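Local coordinates for protein MFP2b (Ascaris suum, PDB 2BJR) that probably enhances polymerization of the major sperm protein that drives amoeboid motility of nematode sperm, and binds a zinc ion, at residues Y284-F289 against M355-K360; P239-I244 against I312-L317. One frame throughout, in Å; residues are numbered along the deposited sequence.

Interaction 1. Residues Y284-F289 against M355-K360; sequences YDWKPF and MVLCRK
Strands 284-288 and 355-360 run antiparallel, joined by four nearly straight backbone hydrogen bonds. Asp285 and Cys358 exchange N-H and C=O, as do Lys287 and Val356, whose bond from Val356 N to Lys287 O measures 2.7 Å. Tyr284, Trp286 and Pro288 face Arg359, Leu357 and Met355 in the intervening non-hydrogen-bonded pairs.

Leu357 fills the centre of the face that bears Trp286. Its CB lies over the six-membered ring of Trp286, 3.7 Å from the centroid and only 8° off the normal, a CH-pi contact. With CG anti to the backbone N (chi1 177°), the branch reaches on toward Tyr284, where Leu357 CG approaches Tyr284 CD2. Leu357 CD1 turns back over the same indole face to meet CE2 of Trp286 at 3.6 Å, while Leu357 CD2 sits over one face of the Tyr284 ring. A branched aliphatic residue can thus serve two aromatic rings at once. Strand 268-274 adds Leu272 against both Leu357 and Tyr284, and the phenol OH is bonded to Asn193.

At one end, selenomethionine Met355 bends at chi2 and chi3, laying SE 3.7 Å from Pro288 CA. Its flexible chain suits this course alongside the proline, with CE reaching Pro288 CD, and Pro288 itself occupies the N-cap position of helix 289-292.

On the other face, chi1 sets Lys287 CG anti to the carbonyl carbon, 4.0 Å from Cys358 SG. The bend at chi2 then turns the chain toward Asp285, where NZ meets OD2 at 2.8 Å, a salt bridge from above the carboxylate plane. Trp300 adds a cation-pi partner for the ammonium. Alternating hydrogen-bonded and non-hydrogen-bonded pairs characterise an antiparallel beta-sheet, and the 143° between strand directions reflects its twist.

Interaction 2. Residues P239-I244 against I312-L317; sequences PVMGRI and ISPAVL
Two antiparallel sheets of one cytosolic motility protein homology region meet here through side chains, strand 238-247 belonging to one and strand 313-319 to the other. Selenomethionine Met241 and Ile312 carry the contact between them. Met241 CB points toward the opposite segment, and chi1 of -61° sets CG anti to the carbonyl carbon, so that CG rests against the Ser313-Pro314 peptide, 3.8 Å from Pro314 N. A bend at chi2 (-72°) then lays the rest of the chain side by side with the Pro314 ring, both pointing the same way, and SE comes to 4.1 Å from Pro314 CG. A long unbranched residue can adapt to a rigid proline surface in this manner.

Ile312 reaches back from its own segment and crosses Pro239 obliquely. Its beta branch divides the work: CG1 lies 3.6 Å from Pro239 O and also touches the ring at Pro239 CG, whereas CG2 lies 4.0 Å from Met241 CG. All four residues are buried; Val305 also touches Pro239 and Met241, and Lys327 of strand 322-329 touches Met241 and Ile312. At the tip of Met241, the methyl CE stops 3.7 Å from the carbonyl O of Ile312.

Overall arrangement
Interactions 1 and 2 lie with their centres about 12 Å apart, in the same cytosolic motility protein homology region and away from the zinc site. Along the chain their segments alternate: 239-244, 284-289, 312-317, 355-360. Strand 355-361 is central to the connection, pairing with 282-288 and also with its sheet neighbour 313-319, where Met355 O to Val316 N (2.9 Å) and Leu357 N to Pro314 O (3.1 Å) are probable hydrogen bonds. Interaction 1 is one strand pairing within the sheet, while interaction 2 sets that sheet against the one containing 238-247. Together they join strands far apart in sequence within that region.

Interaction 1. Residues Y284-F289 against M355-K360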
loop_
_atom_site.group_PDB
_atom_site.type_symbol
_atom_site.label_atom_id
_atom_site.label_comp_id
_atom_site.label_asym_id
_atom_site.label_seq_id
_atom_site.Cartn_x
_atom_site.Cartn_y
_atom_site.Cartn_z
ATOM N N TYR A 284 14.537 -7.403 -8.475
ATOM C CA TYR A 284 15.042 -6.088 -8.106
ATOM C C TYR A 284 16.552 -6.020 -8.282
ATOM O O TYR A 284 17.244 -7.016 -8.055
ATOM C CB TYR A 284 14.775 -5.791 -6.623
ATOM C CG TYR A 284 13.335 -5.501 -6.281
ATOM C CD1 TYR A 284 12.687 -6.218 -5.305
ATOM C CD2 TYR A 284 12.635 -4.499 -6.935
ATOM C CE1 TYR A 284 11.356 -5.931 -4.931
ATOM C CE2 TYR A 284 11.295 -4.265 -6.636
ATOM C CZ TYR A 284 10.670 -4.956 -5.625
ATOM O OH TYR A 284 9.331 -4.676 -5.330
ATOM N N ASP A 285 17.043 -4.829 -8.584
ATOM C CA ASP A 285 18.454 -4.497 -8.523
ATOM C C ASP A 285 18.598 -2.990 -8.459
ATOM O O ASP A 285 17.694 -2.269 -8.858
ATOM C CB ASP A 285 19.117 -4.956 -9.819
ATOM C CG ASP A 285 20.625 -5.081 -9.700
ATOM O OD1 ASP A 285 21.210 -4.997 -8.577
ATOM O OD2 ASP A 285 21.254 -5.274 -10.752
ATOM N N TRP A 286 19.718 -2.502 -7.968
ATOM C CA TRP A 286 19.939 -1.069 -7.846
ATOM C C TRP A 286 20.781 -0.692 -9.021
ATOM O O TRP A 286 21.786 -1.365 -9.283
ATOM C CB TRP A 286 20.605 -0.715 -6.524
ATOM C CG TRP A 286 19.731 -1.055 -5.353
ATOM C CD1 TRP A 286 19.494 -2.306 -4.826
ATOM C CD2 TRP A 286 18.974 -0.146 -4.575
ATOM N NE1 TRP A 286 18.640 -2.213 -3.756
ATOM C CE2 TRP A 286 18.293 -0.901 -3.581
ATOM C CE3 TRP A 286 18.777 1.233 -4.615
ATOM C CZ2 TRP A 286 17.454 -0.319 -2.645
ATOM C CZ3 TRP A 286 17.921 1.799 -3.672
ATOM C CH2 TRP A 286 17.304 1.017 -2.681
ATOM N N LYS A 287 20.342 0.316 -9.761
ATOM C CA LYS A 287 20.999 0.719 -11.021
ATOM C C LYS A 287 21.398 2.179 -10.979
ATOM O O LYS A 287 20.696 2.987 -10.355
ATOM C CB LYS A 287 20.056 0.512 -12.204
ATOM C CG LYS A 287 19.580 -0.911 -12.421
ATOM C CD LYS A 287 20.810 -1.821 -12.778
ATOM C CE LYS A 287 20.369 -3.153 -13.363
ATOM N NZ LYS A 287 21.484 -4.162 -13.282
ATOM N N PRO A 288 22.531 2.538 -11.625
ATOM C CA PRO A 288 22.954 3.929 -11.713
ATOM C C PRO A 288 21.860 4.731 -12.347
ATOM O O PRO A 288 21.165 4.243 -13.241
ATOM C CB PRO A 288 24.245 3.878 -12.592
ATOM C CG PRO A 288 24.787 2.480 -12.383
ATOM C CD PRO A 288 23.503 1.638 -12.290
ATOM N N PHE A 289 21.719 5.955 -11.875
ATOM C CA PHE A 289 20.641 6.826 -12.282
ATOM C C PHE A 289 20.468 6.929 -13.841
ATOM O O PHE A 289 19.345 6.881 -14.334
ATOM C CB PHE A 289 20.809 8.202 -11.629
ATOM C CG PHE A 289 19.691 9.148 -11.923
ATOM C CD1 PHE A 289 18.669 9.363 -10.995
ATOM C CD2 PHE A 289 19.650 9.871 -13.108
ATOM C CE1 PHE A 289 17.647 10.239 -11.257
ATOM C CE2 PHE A 289 18.591 10.754 -13.368
ATOM C CZ PHE A 289 17.583 10.912 -12.448
HETATM N N MSE A 355 21.958 5.737 -7.001
HETATM C CA MSE A 355 21.672 4.372 -7.392
HETATM C C MSE A 355 20.173 4.152 -7.126
HETATM O O MSE A 355 19.713 4.321 -6.005
HETATM C CB MSE A 355 22.524 3.372 -6.602
HETATM C CG MSE A 355 24.051 3.584 -6.671
HETATM SE SE MSE A 355 24.551 3.024 -8.455
HETATM C CE MSE A 355 24.141 1.178 -8.482
ATOM N N VAL A 356 19.406 3.819 -8.154
ATOM C CA VAL A 356 17.947 3.802 -8.051
ATOM C C VAL A 356 17.453 2.363 -7.976
ATOM O O VAL A 356 17.927 1.501 -8.713
ATOM C CB VAL A 356 17.311 4.536 -9.260
ATOM C CG1 VAL A 356 15.816 4.442 -9.268
ATOM C CG2 VAL A 356 17.729 5.936 -9.238
ATOM N N LEU A 357 16.482 2.068 -7.109
ATOM C CA LEU A 357 15.939 0.704 -7.046
ATOM C C LEU A 357 15.064 0.500 -8.282
ATOM O O LEU A 357 14.117 1.260 -8.504
ATOM C CB LEU A 357 15.100 0.472 -5.765
ATOM C CG LEU A 357 14.467 -0.936 -5.753
ATOM C CD1 LEU A 357 15.577 -2.014 -5.709
ATOM C CD2 LEU A 357 13.494 -1.112 -4.638
ATOM N N CYS A 358 15.420 -0.482 -9.097
ATOM C CA CYS A 358 14.683 -0.845 -10.288
ATOM C C CYS A 358 14.277 -2.299 -10.225
ATOM O O CYS A 358 14.722 -3.072 -9.338
ATOM C CB CYS A 358 15.543 -0.655 -11.538
ATOM S SG CYS A 358 16.118 1.043 -11.767
ATOM N N ARG A 359 13.363 -2.629 -11.129
ATOM C CA ARG A 359 12.936 -3.981 -11.322
ATOM C C ARG A 359 12.795 -4.279 -12.819
ATOM O O ARG A 359 12.586 -3.398 -13.637
ATOM C CB ARG A 359 11.601 -4.260 -10.617
ATOM C CG ARG A 359 10.477 -3.364 -10.971
ATOM C CD ARG A 359 9.185 -3.739 -10.267
ATOM N NE ARG A 359 8.057 -2.970 -10.732
ATOM C CZ ARG A 359 6.801 -3.361 -10.615
ATOM N NH1 ARG A 359 6.483 -4.476 -9.939
ATOM N NH2 ARG A 359 5.864 -2.646 -11.179
ATOM N N LYS A 360 12.889 -5.564 -13.127
ATOM C CA LYS A 360 12.876 -6.058 -14.504
ATOM C C LYS A 360 11.965 -7.246 -14.548
ATOM O O LYS A 360 12.154 -8.191 -13.782
ATOM C CB LYS A 360 14.270 -6.539 -14.922
ATOM C CG LYS A 360 14.269 -7.186 -16.343
ATOM C CD LYS A 360 15.684 -7.185 -16.981
ATOM C CE LYS A 360 15.636 -7.739 -18.465
ATOM N NZ LYS A 360 16.753 -7.213 -19.344
#

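Interaction 2. Residues P239-I244 against I312-L317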
loop_
_atom_site.group_PDB
_atom_site.type_symbol
_atom_site.label_atom_id
_atom_site.label_comp_id
_atom_site.label_asym_id
_atom_site.label_seq_id
_atom_site.Cartn_x
_atom_site.Cartn_y
_atom_site.Cartn_z
ATOM N N PRO A 239 3.782 10.933 -1.736
ATOM C CA PRO A 239 4.589 9.760 -1.364
ATOM C C PRO A 239 6.025 10.118 -1.081
ATOM O O PRO A 239 6.640 10.926 -1.803
ATOM C CB PRO A 239 4.469 8.866 -2.589
ATOM C CG PRO A 239 4.299 9.801 -3.727
ATOM C CD PRO A 239 3.507 10.943 -3.182
ATOM N N VAL A 240 6.548 9.613 0.036
ATOM C CA VAL A 240 7.902 9.871 0.477
ATOM C C VAL A 240 8.608 8.533 0.698
ATOM O O VAL A 240 8.252 7.780 1.612
ATOM C CB VAL A 240 7.894 10.620 1.801
ATOM C CG1 VAL A 240 9.287 11.083 2.202
ATOM C CG2 VAL A 240 6.926 11.794 1.697
HETATM N N MSE A 241 9.616 8.263 -0.133
HETATM C CA MSE A 241 10.466 7.112 0.113
HETATM C C MSE A 241 11.553 7.505 1.099
HETATM O O MSE A 241 12.042 8.605 1.147
HETATM C CB MSE A 241 11.111 6.543 -1.146
HETATM C CG MSE A 241 10.184 6.068 -2.159
HETATM SE SE MSE A 241 9.275 4.443 -1.706
HETATM C CE MSE A 241 8.328 4.338 -3.365
ATOM N N GLY A 242 11.872 6.580 1.967
ATOM C CA GLY A 242 12.899 6.810 2.905
ATOM C C GLY A 242 13.455 5.502 3.408
ATOM O O GLY A 242 13.383 4.482 2.727
ATOM N N ARG A 243 14.057 5.551 4.594
ATOM C CA ARG A 243 14.801 4.417 5.117
ATOM C C ARG A 243 14.318 3.934 6.463
ATOM O O ARG A 243 13.931 4.744 7.310
ATOM C CB ARG A 243 16.272 4.798 5.190
ATOM C CG ARG A 243 16.706 5.814 6.214
ATOM C CD ARG A 243 18.190 6.163 6.121
ATOM N NE ARG A 243 18.584 7.228 7.049
ATOM C CZ ARG A 243 18.424 8.529 6.800
ATOM N NH1 ARG A 243 17.889 8.932 5.653
ATOM N NH2 ARG A 243 18.784 9.435 7.681
ATOM N N ILE A 244 14.310 2.613 6.650
ATOM C CA ILE A 244 14.184 2.004 7.968
ATOM C C ILE A 244 15.417 1.193 8.349
ATOM O O ILE A 244 16.203 0.799 7.491
ATOM C CB ILE A 244 12.949 1.150 8.120
ATOM C CG1 ILE A 244 12.949 0.026 7.097
ATOM C CG2 ILE A 244 11.698 2.014 8.010
ATOM C CD1 ILE A 244 11.929 -1.086 7.364
ATOM N N ILE A 312 7.776 9.130 -7.372
ATOM C CA ILE A 312 8.890 9.016 -6.450
ATOM C C ILE A 312 9.416 7.591 -6.381
ATOM O O ILE A 312 8.642 6.653 -6.268
ATOM C CB ILE A 312 8.428 9.514 -5.085
ATOM C CG1 ILE A 312 7.840 10.935 -5.180
ATOM C CG2 ILE A 312 9.572 9.517 -4.118
ATOM C CD1 ILE A 312 8.821 12.013 -5.641
ATOM N N SER A 313 10.738 7.443 -6.394
ATOM C CA SER A 313 11.429 6.158 -6.413
ATOM C C SER A 313 12.409 6.078 -5.245
ATOM O O SER A 313 12.922 7.126 -4.815
ATOM C CB SER A 313 12.238 5.998 -7.723
ATOM O OG SER A 313 11.379 6.095 -8.842
ATOM N N PRO A 314 12.725 4.858 -4.760
ATOM C CA PRO A 314 13.773 4.715 -3.755
ATOM C C PRO A 314 15.159 4.920 -4.410
ATOM O O PRO A 314 15.362 4.442 -5.513
ATOM C CB PRO A 314 13.624 3.234 -3.274
ATOM C CG PRO A 314 12.381 2.747 -3.859
ATOM C CD PRO A 314 12.170 3.533 -5.125
ATOM N N ALA A 315 16.095 5.545 -3.711
ATOM C CA ALA A 315 17.406 5.873 -4.286
ATOM C C ALA A 315 18.423 6.037 -3.186
ATOM O O ALA A 315 18.152 6.652 -2.165
ATOM C CB ALA A 315 17.318 7.125 -5.086
ATOM N N VAL A 316 19.603 5.470 -3.396
ATOM C CA VAL A 316 20.732 5.727 -2.549
ATOM C C VAL A 316 21.473 6.918 -3.161
ATOM O O VAL A 316 21.858 6.884 -4.341
ATOM C CB VAL A 316 21.661 4.498 -2.526
ATOM C CG1 VAL A 316 22.881 4.776 -1.712
ATOM C CG2 VAL A 316 20.925 3.271 -1.993
ATOM N N LEU A 317 21.661 7.955 -2.362
ATOM C CA LEU A 317 22.405 9.150 -2.721
ATOM C C LEU A 317 23.838 9.012 -2.235
ATOM O O LEU A 317 24.096 8.322 -1.253
ATOM C CB LEU A 317 21.807 10.378 -2.030
ATOM C CG LEU A 317 20.546 10.990 -2.638
ATOM C CD1 LEU A 317 19.409 10.022 -2.551
ATOM C CD2 LEU A 317 20.223 12.307 -1.961
#